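Local coordinates for protein ten1 (Schizosaccharomyces pombe, PDB 3KF6) that binds single-stranded telomeric DNA, pairs with Stn1 in an Rpa2-Rpa3-like complex and is required for telomere maintenance, at residues V47-T52 against V78-I83; G36-I41 against E64-V69; N13-C18 against G70-D75; A7-I12 against K23-G28. One frame throughout, in Å; residues are numbered along the deposited sequence.

Interaction 1: residues V47-T52 against V78-I83; sequences VTCDVT and VDVLLI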
loop_
_atom_site.group_PDB
_atom_site.type_symbol
_atom_site.label_atom_id
_atom_site.label_comp_id
_atom_site.label_asym_id
_atom_site.label_seq_id
_atom_site.Cartn_x
_atom_site.Cartn_y
_atom_site.Cartn_z
ATOM N N VAL B 47 -17.775 -11.693 -5.315
ATOM C CA VAL B 47 -17.732 -11.519 -3.875
ATOM C C VAL B 47 -18.766 -10.486 -3.468
ATOM O O VAL B 47 -19.025 -9.525 -4.199
ATOM C CB VAL B 47 -16.328 -11.055 -3.392
ATOM C CG1 VAL B 47 -15.969 -9.732 -4.023
ATOM C CG2 VAL B 47 -16.307 -10.936 -1.875
ATOM N N THR B 48 -19.374 -10.705 -2.311
ATOM C CA THR B 48 -20.369 -9.790 -1.783
ATOM C C THR B 48 -19.662 -8.859 -0.805
ATOM O O THR B 48 -19.039 -9.309 0.157
ATOM C CB THR B 48 -21.492 -10.560 -1.064
ATOM O OG1 THR B 48 -22.282 -11.253 -2.036
ATOM C CG2 THR B 48 -22.374 -9.610 -0.266
ATOM N N CYS B 49 -19.754 -7.562 -1.069
ATOM C CA CYS B 49 -19.108 -6.563 -0.231
ATOM C C CYS B 49 -20.115 -5.702 0.517
ATOM O O CYS B 49 -20.993 -5.092 -0.089
ATOM C CB CYS B 49 -18.210 -5.668 -1.086
ATOM S SG CYS B 49 -16.888 -6.560 -1.956
ATOM N N ASP B 50 -19.972 -5.658 1.836
ATOM C CA ASP B 50 -20.853 -4.864 2.683
ATOM C C ASP B 50 -20.290 -3.451 2.766
ATOM O O ASP B 50 -19.230 -3.234 3.347
ATOM C CB ASP B 50 -20.919 -5.472 4.085
ATOM C CG ASP B 50 -21.869 -4.722 5.007
ATOM O OD1 ASP B 50 -21.907 -3.474 4.950
ATOM O OD2 ASP B 50 -22.566 -5.385 5.803
ATOM N N VAL B 51 -21.001 -2.489 2.188
ATOM C CA VAL B 51 -20.547 -1.103 2.193
ATOM C C VAL B 51 -21.481 -0.201 2.986
ATOM O O VAL B 51 -21.441 1.022 2.845
ATOM C CB VAL B 51 -20.438 -0.548 0.754
ATOM C CG1 VAL B 51 -19.342 -1.283 -0.006
ATOM C CG2 VAL B 51 -21.778 -0.702 0.035
ATOM N N THR B 52 -22.310 -0.812 3.826
ATOM C CA THR B 52 -23.268 -0.080 4.646
ATOM C C THR B 52 -22.650 1.060 5.458
ATOM O O THR B 52 -23.241 2.132 5.568
ATOM C CB THR B 52 -23.998 -1.030 5.619
ATOM O OG1 THR B 52 -24.654 -2.063 4.876
ATOM C CG2 THR B 52 -25.035 -0.268 6.432
ATOM N N VAL B 78 -17.167 -9.768 2.247
ATOM C CA VAL B 78 -16.129 -8.870 2.731
ATOM C C VAL B 78 -16.714 -7.583 3.305
ATOM O O VAL B 78 -17.570 -6.950 2.683
ATOM C CB VAL B 78 -15.156 -8.477 1.588
ATOM C CG1 VAL B 78 -14.224 -7.370 2.058
ATOM C CG2 VAL B 78 -14.359 -9.694 1.126
ATOM N N ASP B 79 -16.257 -7.206 4.493
ATOM C CA ASP B 79 -16.695 -5.968 5.128
ATOM C C ASP B 79 -15.744 -4.879 4.637
ATOM O O ASP B 79 -14.562 -4.877 4.978
ATOM C CB ASP B 79 -16.618 -6.082 6.654
ATOM C CG ASP B 79 -17.818 -6.793 7.246
ATOM O OD1 ASP B 79 -18.953 -6.311 7.039
ATOM O OD2 ASP B 79 -17.631 -7.828 7.920
ATOM N N VAL B 80 -16.265 -3.953 3.839
ATOM C CA VAL B 80 -15.441 -2.890 3.272
ATOM C C VAL B 80 -14.993 -1.796 4.232
ATOM O O VAL B 80 -15.778 -1.295 5.039
ATOM C CB VAL B 80 -16.156 -2.220 2.078
ATOM C CG1 VAL B 80 -15.267 -1.141 1.479
ATOM C CG2 VAL B 80 -16.502 -3.270 1.030
ATOM N N LEU B 81 -13.719 -1.422 4.117
ATOM C CA LEU B 81 -13.124 -0.377 4.942
ATOM C C LEU B 81 -12.757 0.833 4.085
ATOM O O LEU B 81 -12.866 1.979 4.522
ATOM C CB LEU B 81 -11.861 -0.903 5.638
ATOM C CG LEU B 81 -12.041 -2.108 6.565
ATOM C CD1 LEU B 81 -10.685 -2.581 7.056
ATOM C CD2 LEU B 81 -12.936 -1.734 7.728
ATOM N N LEU B 82 -12.306 0.572 2.861
ATOM C CA LEU B 82 -11.930 1.638 1.940
ATOM C C LEU B 82 -12.344 1.304 0.516
ATOM O O LEU B 82 -12.240 0.157 0.086
ATOM C CB LEU B 82 -10.416 1.858 1.954
ATOM C CG LEU B 82 -9.731 2.336 3.235
ATOM C CD1 LEU B 82 -8.226 2.289 3.034
ATOM C CD2 LEU B 82 -10.183 3.748 3.573
ATOM N N ILE B 83 -12.806 2.317 -0.217
ATOM C CA ILE B 83 -13.209 2.139 -1.605
ATOM C C ILE B 83 -12.624 3.273 -2.442
ATOM O O ILE B 83 -12.651 4.435 -2.033
ATOM C CB ILE B 83 -14.745 2.199 -1.783
ATOM C CG1 ILE B 83 -15.437 1.239 -0.824
ATOM C CG2 ILE B 83 -15.112 1.850 -3.224
ATOM C CD1 ILE B 83 -16.954 1.363 -0.859
#

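Interaction 2: residues G36-I41 against E64-V69; sequences GILRLI and EWLNIV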
loop_
_atom_site.group_PDB
_atom_site.type_symbol
_atom_site.label_atom_id
_atom_site.label_comp_id
_atom_site.label_asym_id
_atom_site.label_seq_id
_atom_site.Cartn_x
_atom_site.Cartn_y
_atom_site.Cartn_z
ATOM N N GLY B 36 -27.315 -2.144 0.750
ATOM C CA GLY B 36 -26.041 -2.077 1.439
ATOM C C GLY B 36 -25.054 -3.138 0.997
ATOM O O GLY B 36 -23.984 -3.284 1.588
ATOM N N ILE B 37 -25.409 -3.880 -0.047
ATOM C CA ILE B 37 -24.542 -4.934 -0.556
ATOM C C ILE B 37 -24.063 -4.649 -1.972
ATOM O O ILE B 37 -24.859 -4.476 -2.891
ATOM C CB ILE B 37 -25.259 -6.305 -0.528
ATOM C CG1 ILE B 37 -25.424 -6.774 0.922
ATOM C CG2 ILE B 37 -24.480 -7.330 -1.338
ATOM C CD1 ILE B 37 -24.121 -6.861 1.698
ATOM N N LEU B 38 -22.747 -4.606 -2.128
ATOM C CA LEU B 38 -22.124 -4.360 -3.415
ATOM C C LEU B 38 -21.578 -5.697 -3.907
ATOM O O LEU B 38 -20.772 -6.330 -3.226
ATOM C CB LEU B 38 -20.977 -3.362 -3.242
ATOM C CG LEU B 38 -20.448 -2.574 -4.440
ATOM C CD1 LEU B 38 -19.124 -1.938 -4.033
ATOM C CD2 LEU B 38 -20.261 -3.478 -5.647
ATOM N N ARG B 39 -22.026 -6.136 -5.078
ATOM C CA ARG B 39 -21.550 -7.398 -5.624
ATOM C C ARG B 39 -20.495 -7.097 -6.681
ATOM O O ARG B 39 -20.770 -6.409 -7.663
ATOM C CB ARG B 39 -22.712 -8.189 -6.236
ATOM C CG ARG B 39 -22.316 -9.559 -6.774
ATOM C CD ARG B 39 -23.543 -10.432 -7.022
ATOM N NE ARG B 39 -23.190 -11.761 -7.516
ATOM C CZ ARG B 39 -22.862 -12.033 -8.775
ATOM N NH1 ARG B 39 -22.844 -11.066 -9.681
ATOM N NH2 ARG B 39 -22.552 -13.276 -9.129
ATOM N N LEU B 40 -19.281 -7.597 -6.459
ATOM C CA LEU B 40 -18.186 -7.380 -7.398
ATOM C C LEU B 40 -17.769 -8.682 -8.051
ATOM O O LEU B 40 -17.793 -9.741 -7.424
ATOM C CB LEU B 40 -16.973 -6.781 -6.690
ATOM C CG LEU B 40 -17.103 -5.381 -6.105
ATOM C CD1 LEU B 40 -15.760 -4.969 -5.518
ATOM C CD2 LEU B 40 -17.517 -4.400 -7.185
ATOM N N ILE B 41 -17.377 -8.600 -9.315
ATOM C CA ILE B 41 -16.953 -9.786 -10.036
ATOM C C ILE B 41 -15.637 -9.544 -10.754
ATOM O O ILE B 41 -15.221 -8.406 -10.966
ATOM C CB ILE B 41 -17.992 -10.209 -11.100
ATOM C CG1 ILE B 41 -18.126 -9.112 -12.158
ATOM C CG2 ILE B 41 -19.342 -10.474 -10.438
ATOM C CD1 ILE B 41 -19.057 -9.468 -13.302
ATOM N N GLU B 64 -18.250 -0.603 -13.524
ATOM C CA GLU B 64 -17.057 0.195 -13.271
ATOM C C GLU B 64 -16.161 -0.598 -12.322
ATOM O O GLU B 64 -16.639 -1.455 -11.567
ATOM C CB GLU B 64 -17.401 1.560 -12.674
ATOM C CG GLU B 64 -17.799 1.573 -11.214
ATOM C CD GLU B 64 -17.828 2.987 -10.667
ATOM O OE1 GLU B 64 -16.747 3.606 -10.597
ATOM O OE2 GLU B 64 -18.917 3.487 -10.320
ATOM N N TRP B 65 -14.863 -0.326 -12.374
ATOM C CA TRP B 65 -13.910 -1.043 -11.538
ATOM C C TRP B 65 -13.540 -0.286 -10.271
ATOM O O TRP B 65 -13.268 0.917 -10.305
ATOM C CB TRP B 65 -12.659 -1.382 -12.351
ATOM C CG TRP B 65 -12.914 -2.458 -13.382
ATOM C CD1 TRP B 65 -13.436 -2.298 -14.634
ATOM C CD2 TRP B 65 -12.687 -3.863 -13.218
ATOM N NE1 TRP B 65 -13.548 -3.518 -15.261
ATOM C CE2 TRP B 65 -13.096 -4.495 -14.412
ATOM C CE3 TRP B 65 -12.179 -4.648 -12.173
ATOM C CZ2 TRP B 65 -13.013 -5.880 -14.592
ATOM C CZ3 TRP B 65 -12.097 -6.027 -12.351
ATOM C CH2 TRP B 65 -12.513 -6.628 -13.554
ATOM N N LEU B 66 -13.528 -1.010 -9.155
ATOM C CA LEU B 66 -13.222 -0.428 -7.853
ATOM C C LEU B 66 -12.116 -1.159 -7.111
ATOM O O LEU B 66 -11.998 -2.379 -7.215
ATOM C CB LEU B 66 -14.467 -0.470 -6.963
ATOM C CG LEU B 66 -15.729 0.245 -7.444
ATOM C CD1 LEU B 66 -16.862 -0.026 -6.458
ATOM C CD2 LEU B 66 -15.454 1.740 -7.561
ATOM N N ASN B 67 -11.309 -0.402 -6.374
ATOM C CA ASN B 67 -10.263 -0.989 -5.533
ATOM C C ASN B 67 -10.916 -1.077 -4.158
ATOM O O ASN B 67 -11.529 -0.114 -3.692
ATOM C CB ASN B 67 -9.024 -0.096 -5.445
ATOM C CG ASN B 67 -8.094 -0.262 -6.624
ATOM O OD1 ASN B 67 -7.793 -1.380 -7.047
ATOM N ND2 ASN B 67 -7.617 0.855 -7.157
ATOM N N ILE B 68 -10.771 -2.224 -3.507
ATOM C CA ILE B 68 -11.380 -2.455 -2.207
ATOM C C ILE B 68 -10.375 -2.904 -1.159
ATOM O O ILE B 68 -9.509 -3.719 -1.444
ATOM C CB ILE B 68 -12.446 -3.590 -2.293
ATOM C CG1 ILE B 68 -13.582 -3.187 -3.235
ATOM C CG2 ILE B 68 -12.996 -3.918 -0.905
ATOM C CD1 ILE B 68 -14.420 -2.043 -2.732
ATOM N N VAL B 69 -10.485 -2.341 0.038
ATOM C CA VAL B 69 -9.678 -2.786 1.167
ATOM C C VAL B 69 -10.743 -3.119 2.200
ATOM O O VAL B 69 -11.599 -2.288 2.500
ATOM C CB VAL B 69 -8.752 -1.702 1.743
ATOM C CG1 VAL B 69 -8.079 -2.240 3.021
ATOM C CG2 VAL B 69 -7.691 -1.331 0.728
#

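Interaction 3: residues N13-C18 against G70-D75; sequences NQINDC and GRKRQD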
loop_
_atom_site.group_PDB
_atom_site.type_symbol
_atom_site.label_atom_id
_atom_site.label_comp_id
_atom_site.label_asym_id
_atom_site.label_seq_id
_atom_site.Cartn_x
_atom_site.Cartn_y
_atom_site.Cartn_z
ATOM N N ASN B 13 -10.912 -14.235 -6.901
ATOM C CA ASN B 13 -10.975 -15.692 -6.897
ATOM C C ASN B 13 -10.156 -16.342 -5.779
ATOM O O ASN B 13 -10.219 -17.560 -5.597
ATOM C CB ASN B 13 -10.529 -16.254 -8.255
ATOM C CG ASN B 13 -9.084 -15.934 -8.584
ATOM O OD1 ASN B 13 -8.178 -16.228 -7.804
ATOM N ND2 ASN B 13 -8.860 -15.339 -9.753
ATOM N N GLN B 14 -9.395 -15.544 -5.034
ATOM C CA GLN B 14 -8.576 -16.076 -3.943
ATOM C C GLN B 14 -9.140 -15.737 -2.569
ATOM O O GLN B 14 -8.621 -16.180 -1.548
ATOM C CB GLN B 14 -7.143 -15.534 -4.024
ATOM C CG GLN B 14 -6.412 -15.842 -5.315
ATOM C CD GLN B 14 -5.063 -15.152 -5.377
ATOM O OE1 GLN B 14 -4.972 -13.935 -5.204
ATOM N NE2 GLN B 14 -4.008 -15.924 -5.625
ATOM N N ILE B 15 -10.204 -14.943 -2.537
ATOM C CA ILE B 15 -10.790 -14.551 -1.264
ATOM C C ILE B 15 -11.172 -15.742 -0.387
ATOM O O ILE B 15 -10.950 -15.717 0.822
ATOM C CB ILE B 15 -12.023 -13.649 -1.480
ATOM C CG1 ILE B 15 -11.573 -12.322 -2.098
ATOM C CG2 ILE B 15 -12.730 -13.399 -0.156
ATOM C CD1 ILE B 15 -12.710 -11.391 -2.478
ATOM N N ASN B 16 -11.732 -16.782 -0.997
ATOM C CA ASN B 16 -12.142 -17.963 -0.246
ATOM C C ASN B 16 -10.967 -18.825 0.206
ATOM O O ASN B 16 -11.158 -19.834 0.884
ATOM C CB ASN B 16 -13.124 -18.803 -1.067
ATOM C CG ASN B 16 -14.427 -18.075 -1.332
ATOM O OD1 ASN B 16 -14.949 -17.382 -0.458
ATOM N ND2 ASN B 16 -14.966 -18.237 -2.536
ATOM N N ASP B 17 -9.755 -18.431 -0.176
ATOM C CA ASP B 17 -8.557 -19.158 0.231
ATOM C C ASP B 17 -7.987 -18.504 1.484
ATOM O O ASP B 17 -7.064 -19.032 2.104
ATOM C CB ASP B 17 -7.485 -19.126 -0.864
ATOM C CG ASP B 17 -7.896 -19.873 -2.111
ATOM O OD1 ASP B 17 -8.430 -20.989 -1.979
ATOM O OD2 ASP B 17 -7.671 -19.352 -3.225
ATOM N N CYS B 18 -8.538 -17.352 1.852
ATOM C CA CYS B 18 -8.056 -16.616 3.018
ATOM C C CYS B 18 -8.909 -16.807 4.268
ATOM O O CYS B 18 -10.055 -17.248 4.193
ATOM C CB CYS B 18 -7.941 -15.129 2.673
ATOM S SG CYS B 18 -6.899 -14.822 1.217
ATOM N N GLY B 70 -10.719 -4.341 2.714
ATOM C CA GLY B 70 -11.706 -4.722 3.705
ATOM C C GLY B 70 -11.294 -5.979 4.432
ATOM O O GLY B 70 -10.201 -6.493 4.210
ATOM N N ARG B 71 -12.165 -6.470 5.305
ATOM C CA ARG B 71 -11.883 -7.686 6.059
ATOM C C ARG B 71 -12.857 -8.789 5.682
ATOM O O ARG B 71 -14.057 -8.547 5.535
ATOM C CB ARG B 71 -11.991 -7.431 7.565
ATOM C CG ARG B 71 -10.924 -6.536 8.136
ATOM C CD ARG B 71 -10.982 -6.530 9.663
ATOM N NE ARG B 71 -10.016 -5.587 10.207
ATOM C CZ ARG B 71 -8.700 -5.772 10.185
ATOM N NH1 ARG B 71 -8.189 -6.876 9.654
ATOM N NH2 ARG B 71 -7.896 -4.836 10.667
ATOM N N LYS B 72 -12.338 -10.000 5.527
ATOM C CA LYS B 72 -13.177 -11.138 5.183
ATOM C C LYS B 72 -14.054 -11.486 6.383
ATOM O O LYS B 72 -13.547 -11.695 7.486
ATOM C CB LYS B 72 -12.304 -12.338 4.802
ATOM C CG LYS B 72 -13.074 -13.597 4.427
ATOM C CD LYS B 72 -12.142 -14.613 3.775
ATOM C CE LYS B 72 -12.875 -15.865 3.313
ATOM N NZ LYS B 72 -13.230 -16.752 4.450
ATOM N N ARG B 73 -15.365 -11.536 6.161
ATOM C CA ARG B 73 -16.324 -11.865 7.216
ATOM C C ARG B 73 -16.482 -13.382 7.278
ATOM O O ARG B 73 -16.463 -13.984 8.352
ATOM C CB ARG B 73 -17.675 -11.210 6.919
ATOM C CG ARG B 73 -18.766 -11.549 7.919
ATOM C CD ARG B 73 -20.139 -11.132 7.409
ATOM N NE ARG B 73 -20.265 -9.689 7.231
ATOM C CZ ARG B 73 -21.375 -9.087 6.815
ATOM N NH1 ARG B 73 -22.455 -9.806 6.533
ATOM N NH2 ARG B 73 -21.411 -7.768 6.684
ATOM N N GLN B 74 -16.645 -13.979 6.104
ATOM C CA GLN B 74 -16.783 -15.420 5.931
ATOM C C GLN B 74 -16.665 -15.643 4.427
ATOM O O GLN B 74 -16.568 -14.676 3.668
ATOM C CB GLN B 74 -18.139 -15.916 6.456
ATOM C CG GLN B 74 -19.344 -15.246 5.832
ATOM C CD GLN B 74 -20.658 -15.794 6.348
ATOM O OE1 GLN B 74 -21.019 -16.937 6.069
ATOM N NE2 GLN B 74 -21.382 -14.978 7.108
ATOM N N ASP B 75 -16.660 -16.893 3.981
ATOM C CA ASP B 75 -16.532 -17.143 2.552
ATOM C C ASP B 75 -17.529 -16.323 1.739
ATOM O O ASP B 75 -18.714 -16.255 2.068
ATOM C CB ASP B 75 -16.714 -18.630 2.235
ATOM C CG ASP B 75 -15.580 -19.484 2.772
ATOM O OD1 ASP B 75 -14.407 -19.075 2.634
ATOM O OD2 ASP B 75 -15.861 -20.569 3.320
#

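Interaction 4: residues A7-I12 against K23-G28; sequences AKLIFI and KLRFLG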
loop_
_atom_site.group_PDB
_atom_site.type_symbol
_atom_site.label_atom_id
_atom_site.label_comp_id
_atom_site.label_asym_id
_atom_site.label_seq_id
_atom_site.Cartn_x
_atom_site.Cartn_y
_atom_site.Cartn_z
ATOM N N ALA B 7 -2.659 -5.162 4.409
ATOM C CA ALA B 7 -3.588 -5.903 3.570
ATOM C C ALA B 7 -2.889 -6.906 2.652
ATOM O O ALA B 7 -1.749 -6.693 2.220
ATOM C CB ALA B 7 -4.421 -4.924 2.737
ATOM N N LYS B 8 -3.561 -8.025 2.389
ATOM C CA LYS B 8 -3.036 -9.037 1.477
ATOM C C LYS B 8 -3.606 -8.701 0.107
ATOM O O LYS B 8 -4.826 -8.668 -0.070
ATOM C CB LYS B 8 -3.499 -10.442 1.877
ATOM C CG LYS B 8 -2.627 -11.110 2.919
ATOM C CD LYS B 8 -3.193 -12.468 3.315
ATOM C CE LYS B 8 -3.329 -13.412 2.128
ATOM N NZ LYS B 8 -4.011 -14.685 2.530
ATOM N N LEU B 9 -2.724 -8.440 -0.850
ATOM C CA LEU B 9 -3.135 -8.107 -2.208
ATOM C C LEU B 9 -3.456 -9.399 -2.946
ATOM O O LEU B 9 -2.565 -10.208 -3.207
ATOM C CB LEU B 9 -2.007 -7.350 -2.911
ATOM C CG LEU B 9 -2.256 -6.871 -4.339
ATOM C CD1 LEU B 9 -3.424 -5.885 -4.368
ATOM C CD2 LEU B 9 -0.981 -6.211 -4.862
ATOM N N ILE B 10 -4.727 -9.580 -3.298
ATOM C CA ILE B 10 -5.162 -10.806 -3.968
ATOM C C ILE B 10 -6.191 -10.571 -5.070
ATOM O O ILE B 10 -6.614 -9.448 -5.316
ATOM C CB ILE B 10 -5.818 -11.758 -2.963
ATOM C CG1 ILE B 10 -7.045 -11.076 -2.349
ATOM C CG2 ILE B 10 -4.832 -12.140 -1.872
ATOM C CD1 ILE B 10 -7.877 -11.989 -1.463
ATOM N N PHE B 11 -6.587 -11.655 -5.732
ATOM C CA PHE B 11 -7.614 -11.585 -6.759
ATOM C C PHE B 11 -8.895 -12.009 -6.061
ATOM O O PHE B 11 -8.847 -12.671 -5.024
ATOM C CB PHE B 11 -7.331 -12.566 -7.903
ATOM C CG PHE B 11 -6.094 -12.252 -8.682
ATOM C CD1 PHE B 11 -4.927 -12.977 -8.471
ATOM C CD2 PHE B 11 -6.090 -11.227 -9.619
ATOM C CE1 PHE B 11 -3.768 -12.684 -9.189
ATOM C CE2 PHE B 11 -4.938 -10.926 -10.341
ATOM C CZ PHE B 11 -3.775 -11.659 -10.124
ATOM N N ILE B 12 -10.039 -11.627 -6.615
ATOM C CA ILE B 12 -11.301 -12.005 -6.004
ATOM C C ILE B 12 -11.415 -13.524 -5.896
ATOM O O ILE B 12 -11.932 -14.041 -4.904
ATOM C CB ILE B 12 -12.492 -11.433 -6.799
ATOM C CG1 ILE B 12 -12.596 -9.926 -6.526
ATOM C CG2 ILE B 12 -13.790 -12.149 -6.409
ATOM C CD1 ILE B 12 -13.712 -9.233 -7.282
ATOM N N LYS B 23 -7.347 -8.835 6.596
ATOM C CA LYS B 23 -7.524 -7.642 5.766
ATOM C C LYS B 23 -7.069 -7.979 4.354
ATOM O O LYS B 23 -5.978 -8.502 4.157
ATOM C CB LYS B 23 -6.704 -6.475 6.305
ATOM C CG LYS B 23 -6.862 -5.197 5.478
ATOM C CD LYS B 23 -6.036 -4.045 6.046
ATOM C CE LYS B 23 -6.525 -3.614 7.418
ATOM N NZ LYS B 23 -5.702 -2.507 7.989
ATOM N N LEU B 24 -7.906 -7.653 3.371
ATOM C CA LEU B 24 -7.609 -7.970 1.979
ATOM C C LEU B 24 -7.758 -6.761 1.068
ATOM O O LEU B 24 -8.565 -5.878 1.332
ATOM C CB LEU B 24 -8.577 -9.043 1.473
ATOM C CG LEU B 24 -8.807 -10.285 2.337
ATOM C CD1 LEU B 24 -9.982 -11.089 1.776
ATOM C CD2 LEU B 24 -7.536 -11.120 2.365
ATOM N N ARG B 25 -6.972 -6.729 0.001
ATOM C CA ARG B 25 -7.101 -5.663 -0.985
ATOM C C ARG B 25 -7.283 -6.327 -2.344
ATOM O O ARG B 25 -6.507 -7.208 -2.722
ATOM C CB ARG B 25 -5.874 -4.745 -1.022
ATOM C CG ARG B 25 -5.982 -3.773 -2.193
ATOM C CD ARG B 25 -4.796 -2.852 -2.344
ATOM N NE ARG B 25 -4.811 -2.221 -3.663
ATOM C CZ ARG B 25 -4.027 -1.205 -4.012
ATOM N NH1 ARG B 25 -3.162 -0.696 -3.139
ATOM N NH2 ARG B 25 -4.105 -0.701 -5.237
ATOM N N PHE B 26 -8.317 -5.916 -3.074
ATOM C CA PHE B 26 -8.580 -6.489 -4.385
ATOM C C PHE B 26 -9.345 -5.531 -5.287
ATOM O O PHE B 26 -9.937 -4.553 -4.822
ATOM C CB PHE B 26 -9.364 -7.804 -4.250
ATOM C CG PHE B 26 -10.629 -7.680 -3.454
ATOM C CD1 PHE B 26 -10.616 -7.831 -2.075
ATOM C CD2 PHE B 26 -11.838 -7.397 -4.086
ATOM C CE1 PHE B 26 -11.791 -7.704 -1.328
ATOM C CE2 PHE B 26 -13.016 -7.264 -3.350
ATOM C CZ PHE B 26 -12.990 -7.418 -1.971
ATOM N N LEU B 27 -9.318 -5.832 -6.580
ATOM C CA LEU B 27 -9.996 -5.032 -7.589
ATOM C C LEU B 27 -11.197 -5.829 -8.087
ATOM O O LEU B 27 -11.108 -7.042 -8.283
ATOM C CB LEU B 27 -9.024 -4.745 -8.738
ATOM C CG LEU B 27 -9.532 -4.000 -9.969
ATOM C CD1 LEU B 27 -9.963 -2.595 -9.590
ATOM C CD2 LEU B 27 -8.424 -3.955 -11.015
ATOM N N GLY B 28 -12.320 -5.152 -8.291
ATOM C CA GLY B 28 -13.507 -5.844 -8.757
ATOM C C GLY B 28 -14.381 -4.972 -9.631
ATOM O O GLY B 28 -14.313 -3.740 -9.567
HETATM O O HOH W 1 -7.390 -7.879 -7.310
HETATM O O HOH W 2 -9.720 -9.369 -8.535
#

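Interaction 1: residues V47-T52 against V78-I83
V78 starts the run with two backbone bonds to strand 45-50: its N donates to T48 O (2.8 Å), and its O accepts from D50 N (2.9 Å). This is the parallel pairing of strands 45-50 and 77-85 that closes the barrel of an OB fold. V78 CG2 touches V47 CG2 at 3.8 Å, and F26 packs the face V78 shares with C49. D79 turns to the other face and lies beside D50, pointing the same way, with D79 OD1 3.9 Å from D50 OD2. R73 makes salt bridges to both, which would offset the repulsion of these like charges. D50 OD1 is also gripped twice: T52 N meets it at 2.9 Å in an Asx turn, and T52 OG1 comes in from above the carboxylate plane. An alanine at D50 would probably cost R73 one of its two carboxylates and leave the T52 turn without its acceptor. V80 N then extends the ladder to D50 O, while V80 CG2 packs on C49 CB and V51 CG1. After the corner at L81 the chain enters its next strand, and I83 CD1 lies 3.7 Å from V51 CG1, the side chains crossing at about a right angle.

Interaction 2: residues G36-I41 against E64-V69
Apolar packing through the interior of the OB barrel joins L38 and L40, on strand 37-42, to L66 and I68, on strand 65-74. The two strands are not partners in the sheet. Their axes pass 8.9 Å apart at 104°, so the contact is made almost wholly by side chains, and each strand sends in every second residue. L38 has CG anti to its backbone N (chi1 -160°), and its CD1 meets L66 CD1 at 3.8 Å, the two side chains crossing at a slant. L40 and I68 instead reach toward each other tip to tip, L40 CD1 stopping 3.6 Å from I68 CG1. L40 CD2 makes a looser touch on L66 CD1 at 4.5 Å, which links the two pairs into one cluster. Neighbouring strands complete this core: V80 and I83 pack on I68, I83 also on L66, while V47 and I12 flank L40 and V51 lies on L38. At one end of the contact W65 starts out pointing away from the other strand, yet its indole swings back, with L27 packed against it. The far corner of its six-membered ring, CH2, ends 4.1 Å from I41 O.

Interaction 3: residues N13-C18 against G70-D75
N16 and D75 bring the two backbones nearest, their CA atoms 5.3 Å apart. On one side the chain coils tightly, D17 N bonding to Q14 O and C18 N to I15 O. On the other, strand 65-74 runs to its end through a classic beta bulge at R73 and Q74. K72 is the side chain that spans the gap. Its CG is anti to the backbone N, and the extended chain carries its methylenes past the turn: CD lies 4.2 Å from I15 CG2, and CE packs 3.2 Å from I15 O. A bend at chi4 (-75°) then places NZ, which forms its main salt bridge with D20. A second salt bridge, to D75 OD1 at 3.2 Å, approaches from above the carboxylate plane, and a weak hydrogen bond of 3.2 Å runs from NZ to C18 O. N16 OD1 sits 3.4 Å from D75 CA, its amide plane nearly perpendicular to the carboxylate (87°), and takes a weak hydrogen bond from G76 N. With two carboxylates and a carbonyl oxygen around it, the K72 ammonium would probably be stabilised in its charged form, tying the loop after the N-terminal strand to the end of this barrel strand.

Interaction 4: residues A7-I12 against K23-G28
K8 carries two of the three backbone bonds in this parallel pairing: its O accepts from R25 N (2.9 Å), and its N donates to K23 O (3.0 Å). Both donors are well off the carbonyl plane. The third, I10 N to R25 O, comes in nearly along the C=O axis (172°). Beyond it the two chains diverge, and water takes over. One water donates to I10 O (2.7 Å) and accepts from L27 N; a second accepts from I12 N and donates to L27 O. L9 CD1 lies alongside the extended R25 side chain, 3.9 Å from its CD, and R25 carries on to a salt bridge with E132 of the Stn1 chain. I10 CD1 sits against the fork of L24, 3.9 Å from CD2 and 4.0 Å from CD1, the two side chains crossing at a slant. I12 CG1 reaches F26 CD2 at 3.6 Å, and its CD1 rests 3.7 Å from G28 CA, where a beta carbon on G28 would run into I12 CD1. An alanine at I12 would probably open a gap beside the F26 ring and over G28, leaving that side of the ring less supported. A7 and L9 also touch the Stn1 chain, at Y55 and W136. The arrangement is that of an N-terminal strand added to the first strand of an OB barrel, where A7, L9, K23 and R25 meet the Stn1 chain.

From the N terminus, interaction 4 closes first, a short loop that lays the leading strand beside strand 23-34. The coil at 13-18 lies within that loop and reaches far ahead to 70-75, so interaction 3 crosses interaction 4. Interaction 2, linking 36-41 with 64-69 through the barrel interior, falls wholly within the span of interaction 3 and after interaction 4. Interaction 1 starts at 47-52 and ends at 78-83, crossing both 2 and 3 and sealing the barrel. The contacts share neighbours: I15 packs on both V47 and I10, I68 N bonds to F26 O, and D79 N bonds to R71 O.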